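Local coordinates for protein HpuA (Kingella denitrificans ATCC 33394, PDB 5EC6) that probably binds haemoglobin at the bacterial outer membrane, as a lipoprotein receptor that takes part in acquiring haem iron from the host, at residues Leu131-Met136 with Gly281-Gly286; Lys146-Phe151 with Leu182-Asp187; Thr176-Gly181 with Thr303-Asn308. All coordinates share one frame; numbering follows the deposited sequence.

Interaction 1 (Leu131-Met136 with Gly281-Gly286); sequences LRLKSM and GGEIGG
Glu283 reaches into the loop 131-136 and spends both carboxylate oxygens on two successive backbone N-H groups, an example of a buried acid satisfied by main chain. Glu283 OE2 accepts from Lys134 N at 2.7 Å in a nearly straight bond (171°). Glu283 OE1 accepts from Ser135 N at 2.9 Å, more bent at 145°. Both donors come in on the syn side, about 20° out of the carboxylate plane, and this double grip fixes the rotation of the group. Beside it the packing is close: Met136 CG lies 3.3 Å from Glu283 OE1. Met136 SD sits 3.1 Å from the carbonyl O of Ile284, and a bend at chi3 carries Met136 CE over the backbone of Gly285, to 3.9 Å from Gly285 CA. At the root of the acid, Gly282 and Glu283 both face Phe265 in a classic beta bulge, where strand 283-289 begins beside strand 256-265 in the beta-barrel fold. The looser side lies toward Ser135 and Lys134. There a water bonds to Ser135 OG at 2.8 Å and donates a weak bond to Glu283 OE2, while the Lys134 side chain runs away from the acid, its NZ 7.0 Å from Glu283 OE2.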
loop_
_atom_site.group_PDB
_atom_site.type_symbol
_atom_site.label_atom_id
_atom_site.label_comp_id
_atom_site.label_asym_id
_atom_site.label_seq_id
_atom_site.Cartn_x
_atom_site.Cartn_y
_atom_site.Cartn_z
ATOM N N LEU A 131 5.177 -5.875 4.061
ATOM C CA LEU A 131 5.801 -5.413 2.838
ATOM C C LEU A 131 5.455 -6.288 1.653
ATOM O O LEU A 131 5.699 -5.892 0.530
ATOM C CB LEU A 131 7.332 -5.461 2.981
ATOM C CG LEU A 131 8.049 -4.665 4.062
ATOM C CD1 LEU A 131 9.484 -5.167 4.096
ATOM C CD2 LEU A 131 7.981 -3.171 3.743
ATOM N N ARG A 132 4.929 -7.481 1.928
ATOM C CA ARG A 132 4.716 -8.488 0.922
ATOM C C ARG A 132 3.411 -8.255 0.169
ATOM O O ARG A 132 2.534 -9.125 0.099
ATOM C CB ARG A 132 4.624 -9.864 1.579
ATOM C CG ARG A 132 5.794 -10.323 2.429
ATOM C CD ARG A 132 5.483 -11.736 2.977
ATOM N NE ARG A 132 6.654 -12.398 3.556
ATOM C CZ ARG A 132 7.662 -12.907 2.843
ATOM N NH1 ARG A 132 7.654 -12.847 1.512
ATOM N NH2 ARG A 132 8.693 -13.483 3.461
ATOM N N LEU A 133 3.267 -7.076 -0.378
ATOM C CA LEU A 133 2.020 -6.715 -1.019
ATOM C C LEU A 133 2.081 -7.335 -2.385
ATOM O O LEU A 133 3.187 -7.408 -2.950
ATOM C CB LEU A 133 1.939 -5.202 -1.118
ATOM C CG LEU A 133 1.997 -4.496 0.219
ATOM C CD1 LEU A 133 2.176 -3.002 -0.009
ATOM C CD2 LEU A 133 0.757 -4.722 0.991
ATOM N N LYS A 134 0.953 -7.885 -2.853
ATOM C CA LYS A 134 0.820 -8.455 -4.211
ATOM C C LYS A 134 -0.216 -7.774 -5.063
ATOM O O LYS A 134 -0.206 -7.927 -6.272
ATOM C CB LYS A 134 0.466 -9.961 -4.164
ATOM C CG LYS A 134 1.348 -10.792 -3.271
ATOM C CD LYS A 134 2.758 -11.019 -3.795
ATOM C CE LYS A 134 3.464 -12.024 -2.861
ATOM N NZ LYS A 134 4.819 -11.614 -2.370
ATOM N N SER A 135 -1.109 -6.996 -4.459
ATOM C CA SER A 135 -2.212 -6.391 -5.195
ATOM C C SER A 135 -2.346 -4.857 -5.034
ATOM O O SER A 135 -3.342 -4.261 -5.445
ATOM C CB SER A 135 -3.546 -6.994 -4.783
ATOM O OG SER A 135 -3.577 -8.394 -5.061
ATOM N N MET A 136 -1.309 -4.244 -4.512
ATOM C CA MET A 136 -1.291 -2.793 -4.285
ATOM C C MET A 136 0.132 -2.325 -4.168
ATOM O O MET A 136 1.057 -3.130 -3.951
ATOM C CB MET A 136 -2.135 -2.407 -3.036
ATOM C CG MET A 136 -1.600 -3.015 -1.801
ATOM S SD MET A 136 -2.295 -2.232 -0.319
ATOM C CE MET A 136 -1.556 -0.640 -0.433
ATOM N N GLY A 281 -9.942 -8.585 -0.006
ATOM C CA GLY A 281 -9.496 -7.665 1.061
ATOM C C GLY A 281 -8.343 -8.135 1.875
ATOM O O GLY A 281 -8.197 -7.764 3.045
ATOM N N GLY A 282 -7.483 -8.961 1.287
ATOM C CA GLY A 282 -6.294 -9.363 1.918
ATOM C C GLY A 282 -5.194 -8.298 2.103
ATOM O O GLY A 282 -4.191 -8.584 2.758
ATOM N N GLU A 283 -5.383 -7.156 1.464
ATOM C CA GLU A 283 -4.516 -6.012 1.617
ATOM C C GLU A 283 -5.331 -4.763 1.909
ATOM O O GLU A 283 -6.558 -4.720 1.711
ATOM C CB GLU A 283 -3.602 -5.863 0.390
ATOM C CG GLU A 283 -2.745 -7.108 0.246
ATOM C CD GLU A 283 -1.923 -7.185 -1.023
ATOM O OE1 GLU A 283 -1.966 -6.275 -1.837
ATOM O OE2 GLU A 283 -1.185 -8.221 -1.172
ATOM N N ILE A 284 -4.643 -3.724 2.389
ATOM C CA ILE A 284 -5.292 -2.517 2.859
ATOM C C ILE A 284 -4.348 -1.354 2.587
ATOM O O ILE A 284 -3.150 -1.531 2.628
ATOM C CB ILE A 284 -5.622 -2.606 4.391
ATOM C CG1 ILE A 284 -6.545 -1.463 4.832
ATOM C CG2 ILE A 284 -4.368 -2.608 5.248
ATOM C CD1 ILE A 284 -7.235 -1.725 6.140
ATOM N N GLY A 285 -4.890 -0.203 2.274
ATOM C CA GLY A 285 -4.052 0.996 2.102
ATOM C C GLY A 285 -4.861 2.271 2.120
ATOM O O GLY A 285 -6.076 2.239 2.065
ATOM N N GLY A 286 -4.169 3.400 2.235
ATOM C CA GLY A 286 -4.832 4.656 2.225
ATOM C C GLY A 286 -3.908 5.817 2.494
ATOM O O GLY A 286 -2.683 5.668 2.474
HETATM O O HOH W 1 -2.798 -9.868 -2.826
#

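Interaction 2 (Lys146-Phe151 with Leu182-Asp187); sequences KTVSLF and LRVKND
Val148 and Val184 meet through their methyl groups, CG1 of Val148 lying 3.8 Å from CG2 of Val184. In each valine CG1 is anti to the backbone N (chi1 174° and 178°), and the second pairing, Val148 CG2 with Val184 CG1, is slightly wider at 4.2 Å. Next to them a single branch of Leu150 does the touching: Leu150 CD2 comes to 3.4 Å from the carbonyl O of Leu182 and 3.9 Å from CA of Arg183, so it rests on backbone more closely than on the side chains of Leu182 and Val184. The two strands run nearly antiparallel, at 167°, but their axes stay 8.5 Å apart. This is side-chain packing between two strands that are not neighbours: 148-154 pairs with 40-43 and 136-142, and 174-185 with 188-191, 208-215 and 298-308. At the Lys146 and Asp187 end the contact turns polar and more open. Lys146 brings NZ to 3.4 Å from both OD1 and OD2 of Asp187, a salt bridge whose two hydrogen bonds are weak. A water accepts a shorter bond of 2.6 Å from Lys146 NZ and gives a weak one to Asp187 OD2. Farther out, Met142 of strand 136-142 touches Val148, Val184 and Asp187, and Ser299 touches both Leu150 and Leu182. Arg183, pointing away from strand 148-154, is held by the carbonyl of Leu296, among others, and by a cation-pi contact with Phe231.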
loop_
_atom_site.group_PDB
_atom_site.type_symbol
_atom_site.label_atom_id
_atom_site.label_comp_id
_atom_site.label_asym_id
_atom_site.label_seq_id
_atom_site.Cartn_x
_atom_site.Cartn_y
_atom_site.Cartn_z
ATOM N N LYS A 146 9.188 20.570 -4.402
ATOM C CA LYS A 146 9.239 19.965 -3.089
ATOM C C LYS A 146 7.893 19.814 -2.428
ATOM O O LYS A 146 7.840 19.507 -1.246
ATOM C CB LYS A 146 10.175 20.693 -2.116
ATOM C CG LYS A 146 11.558 20.963 -2.644
ATOM C CD LYS A 146 12.272 19.693 -2.952
ATOM C CE LYS A 146 13.693 19.925 -3.412
ATOM N NZ LYS A 146 14.269 18.568 -3.674
ATOM N N THR A 147 6.815 19.978 -3.163
ATOM C CA THR A 147 5.516 19.528 -2.673
ATOM C C THR A 147 5.381 18.025 -2.945
ATOM O O THR A 147 6.025 17.500 -3.847
ATOM C CB THR A 147 4.402 20.301 -3.348
ATOM O OG1 THR A 147 4.454 20.124 -4.760
ATOM C CG2 THR A 147 4.546 21.786 -3.041
ATOM N N VAL A 148 4.552 17.351 -2.154
ATOM C CA VAL A 148 4.538 15.870 -2.116
ATOM C C VAL A 148 3.107 15.404 -2.326
ATOM O O VAL A 148 2.162 15.985 -1.780
ATOM C CB VAL A 148 5.106 15.380 -0.751
ATOM C CG1 VAL A 148 4.988 13.862 -0.553
ATOM C CG2 VAL A 148 6.565 15.739 -0.637
ATOM N N SER A 149 2.937 14.312 -3.091
ATOM C CA SER A 149 1.677 13.563 -3.128
ATOM C C SER A 149 1.925 12.124 -2.709
ATOM O O SER A 149 2.656 11.389 -3.397
ATOM C CB SER A 149 1.039 13.623 -4.494
ATOM O OG SER A 149 -0.206 12.990 -4.462
ATOM N N LEU A 150 1.401 11.774 -1.543
ATOM C CA LEU A 150 1.525 10.401 -1.028
ATOM C C LEU A 150 0.349 9.613 -1.548
ATOM O O LEU A 150 -0.765 10.165 -1.701
ATOM C CB LEU A 150 1.617 10.377 0.469
ATOM C CG LEU A 150 2.763 11.209 1.070
ATOM C CD1 LEU A 150 2.241 12.553 1.608
ATOM C CD2 LEU A 150 3.653 10.450 2.069
ATOM N N PHE A 151 0.583 8.320 -1.878
ATOM C CA PHE A 151 -0.452 7.511 -2.502
ATOM C C PHE A 151 -0.447 6.087 -1.962
ATOM O O PHE A 151 0.548 5.560 -1.460
ATOM C CB PHE A 151 -0.296 7.436 -4.039
ATOM C CG PHE A 151 0.909 6.663 -4.487
ATOM C CD1 PHE A 151 2.136 7.272 -4.583
ATOM C CD2 PHE A 151 0.787 5.314 -4.810
ATOM C CE1 PHE A 151 3.255 6.527 -4.982
ATOM C CE2 PHE A 151 1.895 4.583 -5.168
ATOM C CZ PHE A 151 3.108 5.192 -5.266
ATOM N N LEU A 182 4.075 5.731 5.813
ATOM C CA LEU A 182 5.130 6.464 5.109
ATOM C C LEU A 182 4.801 7.949 5.129
ATOM O O LEU A 182 3.694 8.380 4.786
ATOM C CB LEU A 182 5.242 5.968 3.675
ATOM C CG LEU A 182 6.065 6.870 2.729
ATOM C CD1 LEU A 182 7.492 6.542 3.064
ATOM C CD2 LEU A 182 5.766 6.607 1.253
ATOM N N ARG A 183 5.814 8.755 5.500
ATOM C CA ARG A 183 5.758 10.183 5.341
ATOM C C ARG A 183 7.036 10.626 4.563
ATOM O O ARG A 183 7.949 9.820 4.323
ATOM C CB ARG A 183 5.701 10.894 6.707
ATOM C CG ARG A 183 4.399 10.635 7.571
ATOM C CD ARG A 183 4.516 11.338 8.901
ATOM N NE ARG A 183 3.256 11.692 9.576
ATOM C CZ ARG A 183 3.063 11.684 10.888
ATOM N NH1 ARG A 183 4.015 11.249 11.773
ATOM N NH2 ARG A 183 1.852 11.971 11.335
ATOM N N VAL A 184 7.050 11.885 4.139
ATOM C CA VAL A 184 8.259 12.491 3.552
ATOM C C VAL A 184 8.692 13.632 4.461
ATOM O O VAL A 184 7.905 14.535 4.747
ATOM C CB VAL A 184 8.026 12.975 2.120
ATOM C CG1 VAL A 184 9.332 13.634 1.635
ATOM C CG2 VAL A 184 7.649 11.840 1.215
ATOM N N LYS A 185 9.914 13.534 4.960
ATOM C CA LYS A 185 10.494 14.604 5.776
ATOM C C LYS A 185 11.845 14.962 5.196
ATOM O O LYS A 185 12.702 14.088 5.058
ATOM C CB LYS A 185 10.717 14.132 7.202
ATOM C CG LYS A 185 11.651 15.067 7.993
ATOM C CD LYS A 185 11.619 14.777 9.486
ATOM C CE LYS A 185 12.348 13.485 9.810
ATOM N NZ LYS A 185 12.152 13.211 11.248
ATOM N N ASN A 186 12.038 16.231 4.834
ATOM C CA ASN A 186 13.384 16.676 4.433
ATOM C C ASN A 186 14.019 15.786 3.407
ATOM O O ASN A 186 15.089 15.197 3.652
ATOM C CB ASN A 186 14.314 16.691 5.645
ATOM C CG ASN A 186 14.137 17.921 6.488
ATOM O OD1 ASN A 186 14.011 17.831 7.713
ATOM N ND2 ASN A 186 14.119 19.086 5.837
ATOM N N ASP A 187 13.372 15.690 2.262
ATOM C CA ASP A 187 13.886 14.946 1.118
ATOM C C ASP A 187 14.016 13.412 1.282
ATOM O O ASP A 187 14.371 12.706 0.315
ATOM C CB ASP A 187 15.219 15.577 0.604
ATOM C CG ASP A 187 14.993 16.640 -0.457
ATOM O OD1 ASP A 187 13.831 17.071 -0.643
ATOM O OD2 ASP A 187 15.985 17.046 -1.111
HETATM O O HOH W 2 16.630 17.597 -4.380
#

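Interaction 3 (Thr176-Gly181 with Thr303-Asn308); sequences TYEVIG and TRREYN
A classic beta bulge interrupts the antiparallel pairing of strands 174-185 and 298-308, and shows how an extra residue is accommodated without losing the sheet. Arg305 and Glu306 both face Thr176, whose carbonyl O accepts the N-H of Arg305 at 2.8 Å, in the carbonyl plane, and a weak, longer bond from the N-H of Glu306. The N-H of Thr176 is returned to Glu306 O at 2.9 Å in a straight bond (168°). Beyond the bulge regular pairing resumes: Glu178 and Thr303 form a hydrogen-bonded pair, with Glu178 N donating to Thr303 O at 2.8 Å and Thr303 N donating to Glu178 O. Between these pairs, Tyr177 and Arg304 are non-hydrogen-bonded partners, and their side chains lie side by side and point the same way. CB of Arg304 is 3.7 Å from CE2 of Tyr177, and Arg304 CG lies over one ring face. The guanidinium plane is turned 41° from the ring, and a water joins the two ends, donating a hydrogen bond to Tyr177 OH and accepting one from Arg304 NH1. Stronger partners lie beyond: Tyr177 OH bonds to Gly281 O, and the guanidinium to the carbonyls of Pro279 and Ser280. The Arg305 side chain crosses that of Glu178 obliquely; chi1 (-176°) sets CG anti to the backbone N, and the chain stays extended to NE. Arg305 is modelled in two conformers, so its long salt bridge, NE to Glu178 OE1 at 3.8 Å, is doubtful, whereas Glu178 OE2 is taken by Tyr194 OH. Followed by regular antiparallel pairs, this is a classic bulge, a common feature of antiparallel beta sheet, here between two neighbouring strands of the beta-barrel fold.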
loop_
_atom_site.group_PDB
_atom_site.type_symbol
_atom_site.label_atom_id
_atom_site.label_comp_id
_atom_site.label_asym_id
_atom_site.label_seq_id
_atom_site.Cartn_x
_atom_site.Cartn_y
_atom_site.Cartn_z
ATOM N N THR A 176 -7.608 -8.229 10.982
ATOM C CA THR A 176 -6.478 -7.440 11.446
ATOM C C THR A 176 -5.372 -7.455 10.397
ATOM O O THR A 176 -4.984 -8.502 9.868
ATOM C CB THR A 176 -5.995 -8.016 12.790
ATOM O OG1 THR A 176 -7.051 -7.861 13.754
ATOM C CG2 THR A 176 -4.792 -7.331 13.303
ATOM N N TYR A 177 -4.833 -6.261 10.164
ATOM C CA TYR A 177 -3.846 -5.987 9.120
ATOM C C TYR A 177 -2.554 -5.478 9.780
ATOM O O TYR A 177 -2.589 -4.754 10.772
ATOM C CB TYR A 177 -4.375 -4.953 8.124
ATOM C CG TYR A 177 -5.608 -5.385 7.362
ATOM C CD1 TYR A 177 -6.884 -5.285 7.949
ATOM C CD2 TYR A 177 -5.513 -5.894 6.078
ATOM C CE1 TYR A 177 -8.004 -5.737 7.297
ATOM C CE2 TYR A 177 -6.618 -6.314 5.396
ATOM C CZ TYR A 177 -7.873 -6.264 5.993
ATOM O OH TYR A 177 -9.006 -6.677 5.320
ATOM N N GLU A 178 -1.436 -5.868 9.186
ATOM C CA GLU A 178 -0.100 -5.508 9.635
ATOM C C GLU A 178 0.372 -4.528 8.576
ATOM O O GLU A 178 0.492 -4.917 7.421
ATOM C CB GLU A 178 0.767 -6.774 9.678
ATOM C CG GLU A 178 2.182 -6.581 10.229
ATOM C CD GLU A 178 2.806 -7.903 10.667
ATOM O OE1 GLU A 178 2.068 -8.844 11.115
ATOM O OE2 GLU A 178 4.064 -8.037 10.536
ATOM N N VAL A 179 0.657 -3.283 8.974
ATOM C CA VAL A 179 0.794 -2.193 8.006
ATOM C C VAL A 179 2.101 -1.397 8.248
ATOM O O VAL A 179 2.665 -1.409 9.363
ATOM C CB VAL A 179 -0.415 -1.212 7.976
ATOM C CG1 VAL A 179 -1.720 -1.973 7.792
ATOM C CG2 VAL A 179 -0.510 -0.326 9.188
ATOM N N ILE A 180 2.442 -0.630 7.244
ATOM C CA ILE A 180 3.514 0.364 7.356
ATOM C C ILE A 180 2.989 1.706 6.883
ATOM O O ILE A 180 2.269 1.792 5.891
ATOM C CB ILE A 180 4.712 -0.047 6.488
ATOM C CG1 ILE A 180 5.321 -1.381 6.971
ATOM C CG2 ILE A 180 5.780 1.051 6.474
ATOM C CD1 ILE A 180 6.089 -2.063 5.878
ATOM N N GLY A 181 3.343 2.748 7.634
ATOM C CA GLY A 181 3.083 4.141 7.272
ATOM C C GLY A 181 4.319 4.818 6.732
ATOM O O GLY A 181 5.448 4.465 7.138
ATOM N N THR A 303 -0.880 -5.940 4.911
ATOM C CA THR A 303 -1.417 -7.253 4.606
ATOM C C THR A 303 -2.279 -7.749 5.756
ATOM O O THR A 303 -2.033 -7.449 6.927
ATOM C CB THR A 303 -0.255 -8.278 4.320
ATOM O OG1 THR A 303 0.633 -8.351 5.449
ATOM C CG2 THR A 303 0.482 -7.889 3.055
ATOM N N ARG A 304 -3.242 -8.588 5.414
ATOM C CA ARG A 304 -4.153 -9.202 6.375
ATOM C C ARG A 304 -3.427 -10.305 7.141
ATOM O O ARG A 304 -3.042 -11.323 6.568
ATOM C CB ARG A 304 -5.356 -9.787 5.637
ATOM C CG ARG A 304 -6.485 -10.260 6.545
ATOM C CD ARG A 304 -7.784 -10.422 5.785
ATOM N NE ARG A 304 -7.596 -11.412 4.716
ATOM C CZ ARG A 304 -8.425 -11.540 3.689
ATOM N NH1 ARG A 304 -9.501 -10.832 3.609
ATOM N NH2 ARG A 304 -8.158 -12.473 2.772
ATOM N N ARG A 305 -3.266 -10.127 8.435
ATOM C CA ARG A 305 -2.577 -11.098 9.276
ATOM C C ARG A 305 -3.541 -12.191 9.725
ATOM O O ARG A 305 -3.155 -13.353 9.882
ATOM C CB ARG A 305 -1.952 -10.358 10.477
ATOM C CG ARG A 305 -1.121 -11.221 11.406
ATOM C CD ARG A 305 -0.647 -10.451 12.638
ATOM N NE ARG A 305 0.296 -11.280 13.411
ATOM C CZ ARG A 305 -0.060 -12.274 14.232
ATOM N NH1 ARG A 305 -1.341 -12.563 14.447
ATOM N NH2 ARG A 305 0.876 -13.003 14.837
ATOM N N GLU A 306 -4.801 -11.828 9.944
ATOM C CA GLU A 306 -5.768 -12.752 10.533
ATOM C C GLU A 306 -7.143 -12.240 10.192
ATOM O O GLU A 306 -7.384 -11.011 10.146
ATOM C CB GLU A 306 -5.584 -12.840 12.031
ATOM C CG GLU A 306 -6.480 -13.864 12.684
ATOM C CD GLU A 306 -6.216 -14.074 14.163
ATOM O OE1 GLU A 306 -5.236 -13.530 14.742
ATOM O OE2 GLU A 306 -7.024 -14.845 14.774
ATOM N N TYR A 307 -8.066 -13.170 10.013
ATOM C CA TYR A 307 -9.466 -12.769 9.891
ATOM C C TYR A 307 -10.367 -13.846 10.410
ATOM O O TYR A 307 -9.991 -15.036 10.489
ATOM C CB TYR A 307 -9.834 -12.413 8.434
ATOM C CG TYR A 307 -9.839 -13.587 7.489
ATOM C CD1 TYR A 307 -8.655 -14.000 6.851
ATOM C CD2 TYR A 307 -10.989 -14.307 7.258
ATOM C CE1 TYR A 307 -8.648 -15.107 5.996
ATOM C CE2 TYR A 307 -10.990 -15.385 6.417
ATOM C CZ TYR A 307 -9.836 -15.787 5.784
ATOM O OH TYR A 307 -9.853 -16.878 4.929
ATOM N N ASN A 308 -11.560 -13.422 10.852
ATOM C CA ASN A 308 -12.577 -14.348 11.342
ATOM C C ASN A 308 -13.941 -13.782 10.997
ATOM O O ASN A 308 -14.403 -12.826 11.616
ATOM C CB ASN A 308 -12.450 -14.523 12.858
ATOM C CG ASN A 308 -13.465 -15.509 13.398
ATOM O OD1 ASN A 308 -14.188 -16.135 12.640
ATOM N ND2 ASN A 308 -13.501 -15.643 14.701
HETATM O O HOH W 3 -10.832 -8.926 5.385
#

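Overall arrangement
Followed from the N terminus, the chain first passes the loop 131-136, then strand 148-154, then the long strand 174-185, which supplies both 176-181 and 182-187. Interaction 2 closes the shortest loop, about 30 residues, and is nested inside the 144-residue loop closed by interaction 1. Interaction 3 closes 121 residues and crosses both others. Interactions 1 and 3 touch where Gly281 and Gly282 meet Tyr177 and Arg304. Interactions 2 and 3 lie on opposite sides of the chain's centre, about 24 Å apart between centres, yet share strand 174-185, which they tie to 148-154 and to the late strand 298-308 respectively, while interaction 1 joins the loop before 136-142 to 283-289.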